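Local atomic coordinates of galactose mutarotase related enzyme (Lactobacillus acidophilus, PDB entry 3DCD), a protein that is of unproven function but, as a member of the aldose 1-epimerase (galactose mutarotase) family, probably binds a sugar and may interconvert its anomers. Residues L49-G54 with Y68-H73; R55-E60 with I258-D263; G141-F146 with C251-W256; V227-R232 with A285-T290. One frame throughout, in Å; residues are numbered along the deposited sequence.

Contact 1 (L49-G54 with Y68-H73)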
loop_
_atom_site.group_PDB
_atom_site.type_symbol
_atom_site.label_atom_id
_atom_site.label_comp_id
_atom_site.label_asym_id
_atom_site.label_seq_id
_atom_site.Cartn_x
_atom_site.Cartn_y
_atom_site.Cartn_z
ATOM N N LEU A 49 -0.614 -2.463 -5.543
ATOM C CA LEU A 49 -0.746 -3.928 -5.506
ATOM C C LEU A 49 -2.097 -4.331 -6.121
ATOM O O LEU A 49 -3.146 -3.964 -5.607
ATOM C CB LEU A 49 -0.622 -4.446 -4.062
ATOM C CG LEU A 49 0.350 -3.705 -3.117
ATOM C CD1 LEU A 49 0.242 -4.202 -1.681
ATOM C CD2 LEU A 49 1.818 -3.798 -3.643
ATOM N N PHE A 50 -2.039 -5.058 -7.231
ATOM C CA PHE A 50 -3.212 -5.446 -8.023
ATOM C C PHE A 50 -2.758 -6.391 -9.136
ATOM O O PHE A 50 -1.728 -6.134 -9.779
ATOM C CB PHE A 50 -3.882 -4.208 -8.636
ATOM C CG PHE A 50 -4.998 -4.522 -9.604
ATOM C CD1 PHE A 50 -4.736 -4.697 -10.958
ATOM C CD2 PHE A 50 -6.320 -4.626 -9.162
ATOM C CE1 PHE A 50 -5.766 -4.979 -11.869
ATOM C CE2 PHE A 50 -7.349 -4.902 -10.069
ATOM C CZ PHE A 50 -7.072 -5.083 -11.416
ATOM N N PRO A 51 -3.546 -7.453 -9.424
ATOM C CA PRO A 51 -4.841 -7.881 -8.882
ATOM C C PRO A 51 -4.787 -8.866 -7.729
ATOM O O PRO A 51 -5.802 -9.531 -7.449
ATOM C CB PRO A 51 -5.498 -8.538 -10.091
ATOM C CG PRO A 51 -4.343 -9.242 -10.746
ATOM C CD PRO A 51 -3.149 -8.310 -10.555
ATOM N N ILE A 52 -3.621 -8.973 -7.086
ATOM C CA ILE A 52 -3.503 -9.653 -5.788
ATOM C C ILE A 52 -2.647 -8.806 -4.871
ATOM O O ILE A 52 -1.850 -7.991 -5.339
ATOM C CB ILE A 52 -2.876 -11.080 -5.889
ATOM C CG1 ILE A 52 -1.448 -11.041 -6.470
ATOM C CG2 ILE A 52 -3.802 -12.036 -6.675
ATOM C CD1 ILE A 52 -0.756 -12.409 -6.478
ATOM N N VAL A 53 -2.844 -8.995 -3.565
ATOM C CA VAL A 53 -1.989 -8.435 -2.539
ATOM C C VAL A 53 -1.210 -9.613 -1.970
ATOM O O VAL A 53 -1.796 -10.652 -1.672
ATOM C CB VAL A 53 -2.823 -7.795 -1.402
ATOM C CG1 VAL A 53 -1.921 -7.460 -0.223
ATOM C CG2 VAL A 53 -3.551 -6.563 -1.894
ATOM N N GLY A 54 0.105 -9.458 -1.834
ATOM C CA GLY A 54 0.954 -10.525 -1.294
ATOM C C GLY A 54 1.216 -11.656 -2.275
ATOM O O GLY A 54 0.914 -11.559 -3.457
ATOM N N TYR A 68 -2.647 -20.631 -13.698
ATOM C CA TYR A 68 -2.041 -19.353 -14.028
ATOM C C TYR A 68 -0.875 -19.051 -13.095
ATOM O O TYR A 68 -0.834 -19.544 -11.965
ATOM C CB TYR A 68 -3.086 -18.251 -13.867
ATOM C CG TYR A 68 -4.231 -18.394 -14.827
ATOM C CD1 TYR A 68 -5.359 -19.143 -14.494
ATOM C CD2 TYR A 68 -4.181 -17.801 -16.079
ATOM C CE1 TYR A 68 -6.404 -19.288 -15.379
ATOM C CE2 TYR A 68 -5.238 -17.935 -16.970
ATOM C CZ TYR A 68 -6.341 -18.674 -16.615
ATOM O OH TYR A 68 -7.384 -18.806 -17.506
ATOM N N HIS A 69 0.041 -18.202 -13.560
ATOM C CA HIS A 69 1.240 -17.855 -12.816
ATOM C C HIS A 69 1.315 -16.352 -12.625
ATOM O O HIS A 69 1.285 -15.577 -13.586
ATOM C CB HIS A 69 2.464 -18.412 -13.541
ATOM C CG HIS A 69 2.347 -19.878 -13.828
ATOM N ND1 HIS A 69 2.690 -20.843 -12.907
ATOM C CD2 HIS A 69 1.853 -20.540 -14.900
ATOM C CE1 HIS A 69 2.448 -22.037 -13.413
ATOM N NE2 HIS A 69 1.942 -21.882 -14.623
ATOM N N LEU A 70 1.370 -15.943 -11.366
ATOM C CA LEU A 70 1.308 -14.542 -11.020
ATOM C C LEU A 70 2.173 -14.295 -9.802
ATOM O O LEU A 70 2.028 -14.971 -8.794
ATOM C CB LEU A 70 -0.147 -14.131 -10.728
ATOM C CG LEU A 70 -0.435 -12.636 -10.564
ATOM C CD1 LEU A 70 -0.030 -11.860 -11.833
ATOM C CD2 LEU A 70 -1.876 -12.403 -10.208
ATOM N N GLY A 71 3.057 -13.313 -9.903
ATOM C CA GLY A 71 4.003 -13.018 -8.839
ATOM C C GLY A 71 3.408 -12.176 -7.726
ATOM O O GLY A 71 2.286 -11.636 -7.836
ATOM N N GLN A 72 4.175 -12.060 -6.647
ATOM C CA GLN A 72 3.769 -11.316 -5.466
ATOM C C GLN A 72 3.254 -9.918 -5.823
ATOM O O GLN A 72 3.879 -9.209 -6.622
ATOM C CB GLN A 72 4.955 -11.219 -4.509
ATOM C CG GLN A 72 4.694 -10.427 -3.254
ATOM C CD GLN A 72 5.839 -10.518 -2.264
ATOM O OE1 GLN A 72 6.918 -11.004 -2.579
ATOM N NE2 GLN A 72 5.596 -10.065 -1.049
ATOM N N HIS A 73 2.106 -9.540 -5.241
ATOM C CA HIS A 73 1.482 -8.214 -5.454
ATOM C C HIS A 73 0.978 -7.931 -6.886
ATOM O O HIS A 73 0.645 -6.797 -7.212
ATOM C CB HIS A 73 2.413 -7.078 -5.004
ATOM C CG HIS A 73 2.796 -7.132 -3.556
ATOM N ND1 HIS A 73 4.072 -6.839 -3.108
ATOM C CD2 HIS A 73 2.066 -7.409 -2.450
ATOM C CE1 HIS A 73 4.110 -6.952 -1.789
ATOM N NE2 HIS A 73 2.906 -7.296 -1.367
#

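Contact 2 (R55-E60 with I258-D263)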
loop_
_atom_site.group_PDB
_atom_site.type_symbol
_atom_site.label_atom_id
_atom_site.label_comp_id
_atom_site.label_asym_id
_atom_site.label_seq_id
_atom_site.Cartn_x
_atom_site.Cartn_y
_atom_site.Cartn_z
ATOM N N ARG A 55 1.788 -12.744 -1.762
ATOM C CA ARG A 55 2.205 -13.855 -2.603
ATOM C C ARG A 55 1.219 -15.016 -2.592
ATOM O O ARG A 55 0.587 -15.316 -1.572
ATOM C CB ARG A 55 3.587 -14.346 -2.154
ATOM C CG ARG A 55 4.315 -15.197 -3.176
ATOM C CD ARG A 55 5.768 -15.372 -2.778
ATOM N NE ARG A 55 6.531 -16.030 -3.825
ATOM C CZ ARG A 55 7.822 -16.325 -3.720
ATOM N NH1 ARG A 55 8.491 -16.011 -2.609
ATOM N NH2 ARG A 55 8.446 -16.921 -4.729
ATOM N N LEU A 56 1.121 -15.672 -3.745
ATOM C CA LEU A 56 0.453 -16.946 -3.889
ATOM C C LEU A 56 1.461 -18.047 -3.616
ATOM O O LEU A 56 2.649 -17.912 -3.970
ATOM C CB LEU A 56 -0.070 -17.089 -5.324
ATOM C CG LEU A 56 -0.991 -15.980 -5.848
ATOM C CD1 LEU A 56 -1.198 -16.138 -7.376
ATOM C CD2 LEU A 56 -2.344 -15.946 -5.079
ATOM N N LYS A 57 1.007 -19.139 -2.999
ATOM C CA LYS A 57 1.847 -20.334 -2.871
ATOM C C LYS A 57 2.298 -20.780 -4.256
ATOM O O LYS A 57 1.461 -20.976 -5.158
ATOM C CB LYS A 57 1.093 -21.476 -2.172
ATOM C CG LYS A 57 1.023 -21.361 -0.637
ATOM C CD LYS A 57 -0.339 -21.810 -0.074
ATOM C CE LYS A 57 -0.595 -23.291 -0.134
ATOM N NZ LYS A 57 0.423 -24.053 0.642
ATOM N N ASN A 58 3.621 -20.908 -4.420
ATOM C CA ASN A 58 4.230 -21.325 -5.687
ATOM C C ASN A 58 4.001 -20.320 -6.821
ATOM O O ASN A 58 4.146 -20.656 -8.000
ATOM C CB ASN A 58 3.728 -22.722 -6.068
ATOM C CG ASN A 58 4.215 -23.787 -5.106
ATOM O OD1 ASN A 58 5.392 -23.809 -4.743
ATOM N ND2 ASN A 58 3.312 -24.672 -4.679
ATOM N N ASP A 59 3.646 -19.087 -6.450
ATOM C CA ASP A 59 3.295 -18.017 -7.396
ATOM C C ASP A 59 2.301 -18.480 -8.451
ATOM O O ASP A 59 2.448 -18.155 -9.624
ATOM C CB ASP A 59 4.554 -17.426 -8.057
ATOM C CG ASP A 59 5.536 -16.907 -7.039
ATOM O OD1 ASP A 59 5.132 -16.042 -6.236
ATOM O OD2 ASP A 59 6.697 -17.383 -7.028
ATOM N N GLU A 60 1.288 -19.235 -8.025
ATOM C CA GLU A 60 0.309 -19.758 -8.960
ATOM C C GLU A 60 -1.068 -19.967 -8.327
ATOM O O GLU A 60 -1.220 -20.035 -7.113
ATOM C CB GLU A 60 0.813 -21.062 -9.612
ATOM C CG GLU A 60 0.900 -22.236 -8.661
ATOM C CD GLU A 60 1.390 -23.513 -9.326
ATOM O OE1 GLU A 60 2.220 -23.449 -10.264
ATOM O OE2 GLU A 60 0.954 -24.592 -8.879
ATOM N N ILE A 258 -5.204 -10.114 0.484
ATOM C CA ILE A 258 -4.142 -10.615 1.349
ATOM C C ILE A 258 -3.435 -11.818 0.735
ATOM O O ILE A 258 -3.969 -12.482 -0.165
ATOM C CB ILE A 258 -4.704 -10.912 2.777
ATOM C CG1 ILE A 258 -3.589 -11.057 3.828
ATOM C CG2 ILE A 258 -5.692 -12.073 2.781
ATOM C CD1 ILE A 258 -4.130 -10.945 5.283
ATOM N N ALA A 259 -2.219 -12.086 1.202
ATOM C CA ALA A 259 -1.455 -13.241 0.741
ATOM C C ALA A 259 -2.237 -14.553 0.943
ATOM O O ALA A 259 -3.138 -14.621 1.785
ATOM C CB ALA A 259 -0.162 -13.309 1.506
ATOM N N ASP A 260 -1.862 -15.594 0.202
ATOM C CA ASP A 260 -2.371 -16.950 0.454
ATOM C C ASP A 260 -2.162 -17.354 1.922
ATOM O O ASP A 260 -1.136 -17.041 2.527
ATOM C CB ASP A 260 -1.649 -17.986 -0.430
ATOM C CG ASP A 260 -2.386 -18.296 -1.741
ATOM O OD1 ASP A 260 -3.469 -17.727 -2.019
ATOM O OD2 ASP A 260 -1.867 -19.140 -2.504
ATOM N N ARG A 261 -3.153 -18.036 2.482
ATOM C CA ARG A 261 -2.986 -18.759 3.731
ATOM C C ARG A 261 -2.103 -19.962 3.527
ATOM O O ARG A 261 -2.041 -20.516 2.412
ATOM C CB ARG A 261 -4.345 -19.230 4.233
ATOM C CG ARG A 261 -5.154 -18.067 4.766
ATOM C CD ARG A 261 -6.605 -18.407 4.891
ATOM N NE ARG A 261 -6.853 -19.484 5.839
ATOM C CZ ARG A 261 -7.967 -19.571 6.568
ATOM N NH1 ARG A 261 -8.913 -18.637 6.462
ATOM N NH2 ARG A 261 -8.124 -20.582 7.407
ATOM N N ASP A 262 -1.451 -20.395 4.605
ATOM C CA ASP A 262 -0.599 -21.572 4.533
ATOM C C ASP A 262 -1.351 -22.784 3.972
ATOM O O ASP A 262 -0.764 -23.603 3.264
ATOM C CB ASP A 262 0.089 -21.892 5.876
ATOM C CG ASP A 262 -0.875 -21.963 7.078
ATOM O OD1 ASP A 262 -2.117 -21.770 6.946
ATOM O OD2 ASP A 262 -0.358 -22.225 8.195
ATOM N N ASP A 263 -2.655 -22.862 4.244
ATOM C CA ASP A 263 -3.484 -23.980 3.771
ATOM C C ASP A 263 -4.376 -23.689 2.538
ATOM O O ASP A 263 -5.343 -24.405 2.295
ATOM C CB ASP A 263 -4.350 -24.500 4.933
ATOM C CG ASP A 263 -5.233 -23.427 5.532
ATOM O OD1 ASP A 263 -5.405 -22.340 4.934
ATOM O OD2 ASP A 263 -5.777 -23.659 6.628
HETATM O O HOH W 1 -2.946 -19.825 -5.005
#

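Contact 3 (G141-F146 with C251-W256)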
loop_
_atom_site.group_PDB
_atom_site.type_symbol
_atom_site.label_atom_id
_atom_site.label_comp_id
_atom_site.label_asym_id
_atom_site.label_seq_id
_atom_site.Cartn_x
_atom_site.Cartn_y
_atom_site.Cartn_z
ATOM N N GLY A 141 -4.318 -3.028 -3.090
ATOM C CA GLY A 141 -3.695 -2.481 -1.897
ATOM C C GLY A 141 -2.687 -1.395 -2.245
ATOM O O GLY A 141 -2.211 -1.310 -3.377
ATOM N N GLY A 142 -2.404 -0.539 -1.274
ATOM C CA GLY A 142 -1.321 0.446 -1.374
ATOM C C GLY A 142 -0.098 -0.042 -0.605
ATOM O O GLY A 142 -0.188 -0.984 0.199
ATOM N N HIS A 143 1.048 0.589 -0.852
ATOM C CA HIS A 143 2.332 0.121 -0.293
ATOM C C HIS A 143 3.319 1.313 -0.181
ATOM O O HIS A 143 4.498 1.164 -0.499
ATOM C CB HIS A 143 2.861 -0.984 -1.239
ATOM C CG HIS A 143 3.913 -1.894 -0.661
ATOM N ND1 HIS A 143 5.085 -1.431 -0.104
ATOM C CD2 HIS A 143 4.012 -3.247 -0.665
ATOM C CE1 HIS A 143 5.831 -2.460 0.271
ATOM N NE2 HIS A 143 5.213 -3.575 -0.080
ATOM N N PRO A 144 2.851 2.496 0.292
ATOM C CA PRO A 144 3.783 3.632 0.329
ATOM C C PRO A 144 4.952 3.402 1.306
ATOM O O PRO A 144 4.714 2.931 2.416
ATOM C CB PRO A 144 2.913 4.784 0.846
ATOM C CG PRO A 144 1.760 4.126 1.543
ATOM C CD PRO A 144 1.508 2.866 0.791
ATOM N N GLY A 145 6.188 3.710 0.886
ATOM C CA GLY A 145 7.328 3.721 1.811
ATOM C C GLY A 145 7.639 5.144 2.250
ATOM O O GLY A 145 7.792 6.027 1.402
ATOM N N PHE A 146 7.712 5.360 3.572
ATOM C CA PHE A 146 7.979 6.684 4.161
ATOM C C PHE A 146 9.339 6.748 4.812
ATOM O O PHE A 146 9.656 5.895 5.648
ATOM C CB PHE A 146 6.944 7.011 5.237
ATOM C CG PHE A 146 5.533 6.922 4.755
ATOM C CD1 PHE A 146 4.685 5.952 5.266
ATOM C CD2 PHE A 146 5.070 7.784 3.761
ATOM C CE1 PHE A 146 3.354 5.852 4.802
ATOM C CE2 PHE A 146 3.754 7.701 3.290
ATOM C CZ PHE A 146 2.892 6.732 3.825
ATOM N N CYS A 251 7.013 1.007 5.508
ATOM C CA CYS A 251 5.802 1.062 4.689
ATOM C C CYS A 251 4.577 0.804 5.560
ATOM O O CYS A 251 4.604 -0.047 6.468
ATOM C CB CYS A 251 5.829 -0.005 3.578
ATOM S SG CYS A 251 7.165 0.151 2.368
ATOM N N ILE A 252 3.507 1.538 5.268
ATOM C CA ILE A 252 2.184 1.338 5.898
ATOM C C ILE A 252 1.268 1.037 4.729
ATOM O O ILE A 252 1.061 1.888 3.861
ATOM C CB ILE A 252 1.730 2.595 6.675
ATOM C CG1 ILE A 252 2.745 2.909 7.787
ATOM C CG2 ILE A 252 0.297 2.405 7.238
ATOM C CD1 ILE A 252 2.509 4.230 8.520
ATOM N N GLU A 253 0.770 -0.198 4.676
ATOM C CA GLU A 253 0.131 -0.734 3.474
ATOM C C GLU A 253 -1.361 -1.090 3.696
ATOM O O GLU A 253 -1.661 -2.180 4.187
ATOM C CB GLU A 253 0.868 -1.997 3.012
ATOM C CG GLU A 253 2.412 -1.933 3.045
ATOM C CD GLU A 253 3.056 -3.299 2.784
ATOM O OE1 GLU A 253 2.457 -4.146 2.070
ATOM O OE2 GLU A 253 4.188 -3.515 3.263
ATOM N N PRO A 254 -2.288 -0.198 3.307
ATOM C CA PRO A 254 -3.718 -0.554 3.425
ATOM C C PRO A 254 -4.082 -1.559 2.338
ATOM O O PRO A 254 -3.756 -1.355 1.170
ATOM C CB PRO A 254 -4.441 0.798 3.205
ATOM C CG PRO A 254 -3.341 1.866 3.324
ATOM C CD PRO A 254 -2.118 1.155 2.767
ATOM N N TRP A 255 -4.738 -2.647 2.730
ATOM C CA TRP A 255 -4.974 -3.783 1.861
ATOM C C TRP A 255 -6.449 -4.148 1.822
ATOM O O TRP A 255 -7.083 -4.294 2.877
ATOM C CB TRP A 255 -4.252 -5.031 2.393
ATOM C CG TRP A 255 -2.741 -5.063 2.338
ATOM C CD1 TRP A 255 -1.894 -4.277 1.589
ATOM C CD2 TRP A 255 -1.918 -5.994 3.040
ATOM N NE1 TRP A 255 -0.563 -4.668 1.812
ATOM C CE2 TRP A 255 -0.566 -5.713 2.704
ATOM C CE3 TRP A 255 -2.199 -7.053 3.932
ATOM C CZ2 TRP A 255 0.504 -6.444 3.238
ATOM C CZ3 TRP A 255 -1.127 -7.781 4.461
ATOM C CH2 TRP A 255 0.206 -7.475 4.104
ATOM N N TRP A 256 -6.954 -4.343 0.605
ATOM C CA TRP A 256 -8.256 -4.931 0.325
ATOM C C TRP A 256 -7.982 -6.281 -0.384
ATOM O O TRP A 256 -8.377 -6.505 -1.524
ATOM C CB TRP A 256 -9.065 -3.992 -0.575
ATOM C CG TRP A 256 -9.482 -2.733 0.133
ATOM C CD1 TRP A 256 -10.679 -2.501 0.756
ATOM C CD2 TRP A 256 -8.689 -1.543 0.323
ATOM N NE1 TRP A 256 -10.688 -1.240 1.324
ATOM C CE2 TRP A 256 -9.475 -0.634 1.075
ATOM C CE3 TRP A 256 -7.385 -1.164 -0.063
ATOM C CZ2 TRP A 256 -9.003 0.649 1.445
ATOM C CZ3 TRP A 256 -6.918 0.100 0.304
ATOM C CH2 TRP A 256 -7.719 0.991 1.056
#

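Contact 4 (V227-R232 with A285-T290)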
loop_
_atom_site.group_PDB
_atom_site.type_symbol
_atom_site.label_atom_id
_atom_site.label_comp_id
_atom_site.label_asym_id
_atom_site.label_seq_id
_atom_site.Cartn_x
_atom_site.Cartn_y
_atom_site.Cartn_z
ATOM N N VAL A 227 3.453 11.350 9.827
ATOM C CA VAL A 227 2.759 10.871 8.655
ATOM C C VAL A 227 1.545 10.089 9.158
ATOM O O VAL A 227 1.674 9.164 9.968
ATOM C CB VAL A 227 3.657 9.988 7.768
ATOM C CG1 VAL A 227 2.828 9.282 6.720
ATOM C CG2 VAL A 227 4.757 10.845 7.108
ATOM N N ASN A 228 0.369 10.486 8.693
ATOM C CA ASN A 228 -0.865 9.817 9.091
ATOM C C ASN A 228 -1.531 9.117 7.921
ATOM O O ASN A 228 -1.681 9.717 6.851
ATOM C CB ASN A 228 -1.799 10.828 9.721
ATOM C CG ASN A 228 -2.717 10.200 10.707
ATOM O OD1 ASN A 228 -3.650 9.469 10.341
ATOM N ND2 ASN A 228 -2.454 10.449 11.980
ATOM N N VAL A 229 -1.876 7.832 8.089
ATOM C CA VAL A 229 -2.523 7.080 7.024
ATOM C C VAL A 229 -3.918 6.662 7.492
ATOM O O VAL A 229 -4.054 5.888 8.442
ATOM C CB VAL A 229 -1.709 5.820 6.609
ATOM C CG1 VAL A 229 -2.406 5.078 5.491
ATOM C CG2 VAL A 229 -0.294 6.223 6.137
ATOM N N TRP A 230 -4.935 7.193 6.821
ATOM C CA TRP A 230 -6.324 6.841 7.115
ATOM C C TRP A 230 -6.690 5.711 6.143
ATOM O O TRP A 230 -6.667 5.895 4.912
ATOM C CB TRP A 230 -7.221 8.057 6.894
ATOM C CG TRP A 230 -6.766 9.280 7.662
ATOM C CD1 TRP A 230 -5.614 10.017 7.451
ATOM C CD2 TRP A 230 -7.446 9.916 8.745
ATOM N NE1 TRP A 230 -5.537 11.049 8.352
ATOM C CE2 TRP A 230 -6.650 11.023 9.152
ATOM C CE3 TRP A 230 -8.651 9.668 9.413
ATOM C CZ2 TRP A 230 -7.023 11.873 10.200
ATOM C CZ3 TRP A 230 -9.024 10.516 10.464
ATOM C CH2 TRP A 230 -8.214 11.610 10.843
ATOM N N THR A 231 -7.020 4.539 6.687
ATOM C CA THR A 231 -7.167 3.329 5.859
ATOM C C THR A 231 -8.606 3.085 5.434
ATOM O O THR A 231 -8.910 2.059 4.810
ATOM C CB THR A 231 -6.647 2.087 6.599
ATOM O OG1 THR A 231 -7.330 1.979 7.855
ATOM C CG2 THR A 231 -5.113 2.195 6.861
ATOM N N ARG A 232 -9.491 4.025 5.781
ATOM C CA ARG A 232 -10.908 3.932 5.426
ATOM C C ARG A 232 -11.428 2.523 5.762
ATOM O O ARG A 232 -11.275 2.066 6.902
ATOM C CB ARG A 232 -11.099 4.310 3.952
ATOM C CG ARG A 232 -10.567 5.726 3.625
ATOM C CD ARG A 232 -10.963 6.170 2.210
ATOM N NE ARG A 232 -10.111 7.253 1.716
ATOM C CZ ARG A 232 -9.932 7.521 0.427
ATOM N NH1 ARG A 232 -10.548 6.801 -0.500
ATOM N NH2 ARG A 232 -9.148 8.513 0.055
ATOM N N ALA A 285 -12.227 1.748 -3.515
ATOM C CA ALA A 285 -11.550 1.758 -2.229
ATOM C C ALA A 285 -10.456 2.818 -2.288
ATOM O O ALA A 285 -10.238 3.453 -3.331
ATOM C CB ALA A 285 -10.945 0.403 -1.949
ATOM N N GLY A 286 -9.767 3.020 -1.174
ATOM C CA GLY A 286 -8.658 3.954 -1.164
ATOM C C GLY A 286 -8.316 4.365 0.233
ATOM O O GLY A 286 -8.962 3.928 1.217
ATOM N N PHE A 287 -7.282 5.205 0.329
ATOM C CA PHE A 287 -6.802 5.668 1.618
ATOM C C PHE A 287 -6.214 7.065 1.477
ATOM O O PHE A 287 -6.029 7.544 0.359
ATOM C CB PHE A 287 -5.790 4.677 2.201
ATOM C CG PHE A 287 -4.575 4.452 1.328
ATOM C CD1 PHE A 287 -4.629 3.543 0.255
ATOM C CD2 PHE A 287 -3.385 5.136 1.581
ATOM C CE1 PHE A 287 -3.514 3.316 -0.538
ATOM C CE2 PHE A 287 -2.250 4.907 0.790
ATOM C CZ PHE A 287 -2.317 4.012 -0.267
ATOM N N SER A 288 -5.938 7.712 2.605
ATOM C CA SER A 288 -5.481 9.090 2.599
ATOM C C SER A 288 -4.253 9.252 3.479
ATOM O O SER A 288 -4.131 8.585 4.504
ATOM C CB SER A 288 -6.580 10.021 3.086
ATOM O OG SER A 288 -7.720 9.852 2.267
HETATM N N MSE A 289 -3.361 10.153 3.079
HETATM C CA MSE A 289 -2.110 10.345 3.799
HETATM C C MSE A 289 -1.960 11.825 4.076
HETATM O O MSE A 289 -2.168 12.634 3.176
HETATM C CB MSE A 289 -0.926 9.872 2.949
HETATM C CG MSE A 289 -0.834 8.356 2.717
HETATM SE SE MSE A 289 0.242 7.902 1.148
HETATM C CE MSE A 289 -1.071 8.464 -0.225
ATOM N N THR A 290 -1.603 12.180 5.311
ATOM C CA THR A 290 -1.205 13.560 5.617
ATOM C C THR A 290 0.267 13.583 6.057
ATOM O O THR A 290 0.754 12.631 6.673
ATOM C CB THR A 290 -2.085 14.215 6.696
ATOM O OG1 THR A 290 -1.868 13.561 7.958
ATOM C CG2 THR A 290 -3.560 14.092 6.319
#

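Contact 1 (L49-G54 with Y68-H73)
H73 packs its imidazole beside L49, pointing the same way, with G54 near its CD2. Its CB lies 3.6 Å from L49 CD2. With CG anti to the carbonyl carbon (chi1 -60°), the ring starts off beside the backbone N, and L49 CD2 sits over one face toward the rim, 3.5 Å from H73 CG, as a CH-pi contact. ND1 meets the same L49 methyl. The aliphatic CG of Q72 covers the opposite face over its centre. Further out, CD2 of H73 comes close to G54 N (2.9 Å), a short approach rather than a bond, and NE2 at the tip is 3.8 Å from G54 CA. H73 itself has a left-handed backbone conformation, and G54 likewise has positive phi, where a residue without CB is at ease. The ring also meets H143, consistent with the histidine pair of the sugar site in galactose mutarotases, a family built on a large beta-sandwich. Two backbone bonds tie the loops: H73 N donates to G54 O at 2.9 Å, nearly straight (174°), and F50 N reaches H73 O at 3.2 Å. L70 meets I52 tip to tip, CD2 to CD1 at 3.9 Å. P51, which follows a cis peptide bond, brings its CG against the same L70 methyl, apolar surface that suits a place closed off from water.

Contact 2 (R55-E60 with I258-D263)
K57 and D260 join the loop 55-60 to the loop 258-263, their side chains crossing at about a right angle. D260 sends OD2 to the backbone N of K57 (2.9 Å, 161°), which meets it from above the carboxylate plane. Its OD1 lies against L56 CD2 and forms a salt bridge with K271. In the other direction D260 N donates to R55 O at 3.0 Å, so this aspartate serves as acceptor through its side chain and as donor through its backbone. The K57 chain leaves with CG anti to the carbonyl carbon (chi1 -80°), then bends at each later torsion, laying CD 3.3 Å from R261 O and bringing NZ to D262 O at 2.9 Å. An alanine here would probably leave D262 O without its ammonium donor and uncover R261 O, while the backbone bond to D260 could persist. R55 turns away, fully extended, and grips D59 side-on, NE to OD1 (2.8 Å) and NH2 to OD2. A water 2.8 Å from D260 OD2 also lies within bonding distance of E60 O. With lysine NZ given to a carbonyl and the D260 carboxylate held by a backbone N-H and K271, loops lacking regular structure are joined by polar bonds that would probably keep D260 ionised.

Contact 3 (G141-F146 with C251-W256)
C251 and H143 meet where the strand 136-147 breaks its regular pairing with strand 249-256. The sulfur reaches the rim of the imidazole, SG lying 3.6 Å from H143 ND1 near the ring plane. CG of H143 is anti to the backbone N (chi1 -162°), and the ring runs alongside E253, whose carboxylate stacks on it with planes 21° apart. E253 CD sits 3.5 Å above the ring plane, over its centre; no hydrogen bond joins the two groups. An alanine in place of H143 would probably open a gap beside the sulfur and free the carboxylate to turn, although W255 NE1 would still offer E253 OE1 a weak bond. I252 is the third main partner. Its N gives P144 O a weak bond of 3.4 Å, its O is buried without a polar partner under P144 CD, and its CB touches F146 CE1 at 4.1 Å, the two side chains at about a right angle. Glycines suit the non-hydrogen-bonded pairs at both ends: a CB on G141 would collide with W255 CD1, and one on G145 would crowd C251 SG. Between them G142 N donates to P254 O at 2.9 Å. The pair lies deep in the sandwich. G141 bonds on to L49 of strand 48-49 and C251 to W240 of strand 236-240, while F146 and P254 pack against strands 226-232 and 282-292 of the other sheet.

Contact 4 (V227-R232 with A285-T290)
R232 starts toward strand 285-290 with CG anti to its carbonyl carbon (chi1 -57°) and stays extended from CG to NE, while S288 sets OG likewise anti to its own carbonyl carbon. The extended chain carries the guanidinium across, and R232 NH2 lies 3.0 Å from S288 OG, its bond almost straight (170°) and in the guanidinium plane. One face of that guanidinium lies flat on the peptide joining G286 to F287, with F287 N 3.5 Å above the plane over its centre. Glycine suits the place below it: a CB on G286 would run into R232 NH1 and, at these backbone angles, would also press on the carbonyl O of A285. The backbones form an antiparallel ladder. N228 and T290 exchange two N-H...O bonds, as do W230 and S288, where W230 N to S288 O is 2.8 Å. V229 and M289 face each other between them as a non-hydrogen-bonded pair. On their side of the sheet V229 CG2 touches CG of M289 (selenomethionine) at 4.1 Å, and F287 CD2 meets V229 CG1 at 4.0 Å. These apolar groups turn to the opposing sheet, where F146 and P254 cover them. The other face carries N228, W230, S288 and T290. There S288 O lies in plane at the W230 ring edge, 3.6 Å from CD1, and T290 OG1 packs 3.3 Å from N228 CB. The S288 hydroxyl that accepts NH2 is neutral, and the ion pair of R232 with E123 is long and weak, so the arginine charge is probably only loosely paired here.

How the contacts relate
Contacts 3 and 4 hold the two layers of the sandwich, their centres about 9 Å apart. Contact 3 joins strands 136-147 and 249-256 of one sheet, contact 4 strands 226-232 and 282-292 of the other, and W256 and P254 pack directly on G286 and F287. Contact 1 attaches the loops after strands 48-49 and 66-69 to contact 3 through L49 and V53, about 15 Å away between centres. Contact 2 lies farther out, about 26 Å from contact 4 between centres, and adjoins contact 1. Contact 1 closes first along the chain; contact 2 spans contact 3, and contacts 3 and 4 alternate. Contact 1 thus brings H73 to contact 3, with H143 and E253, probably the sugar site as in galactose mutarotases.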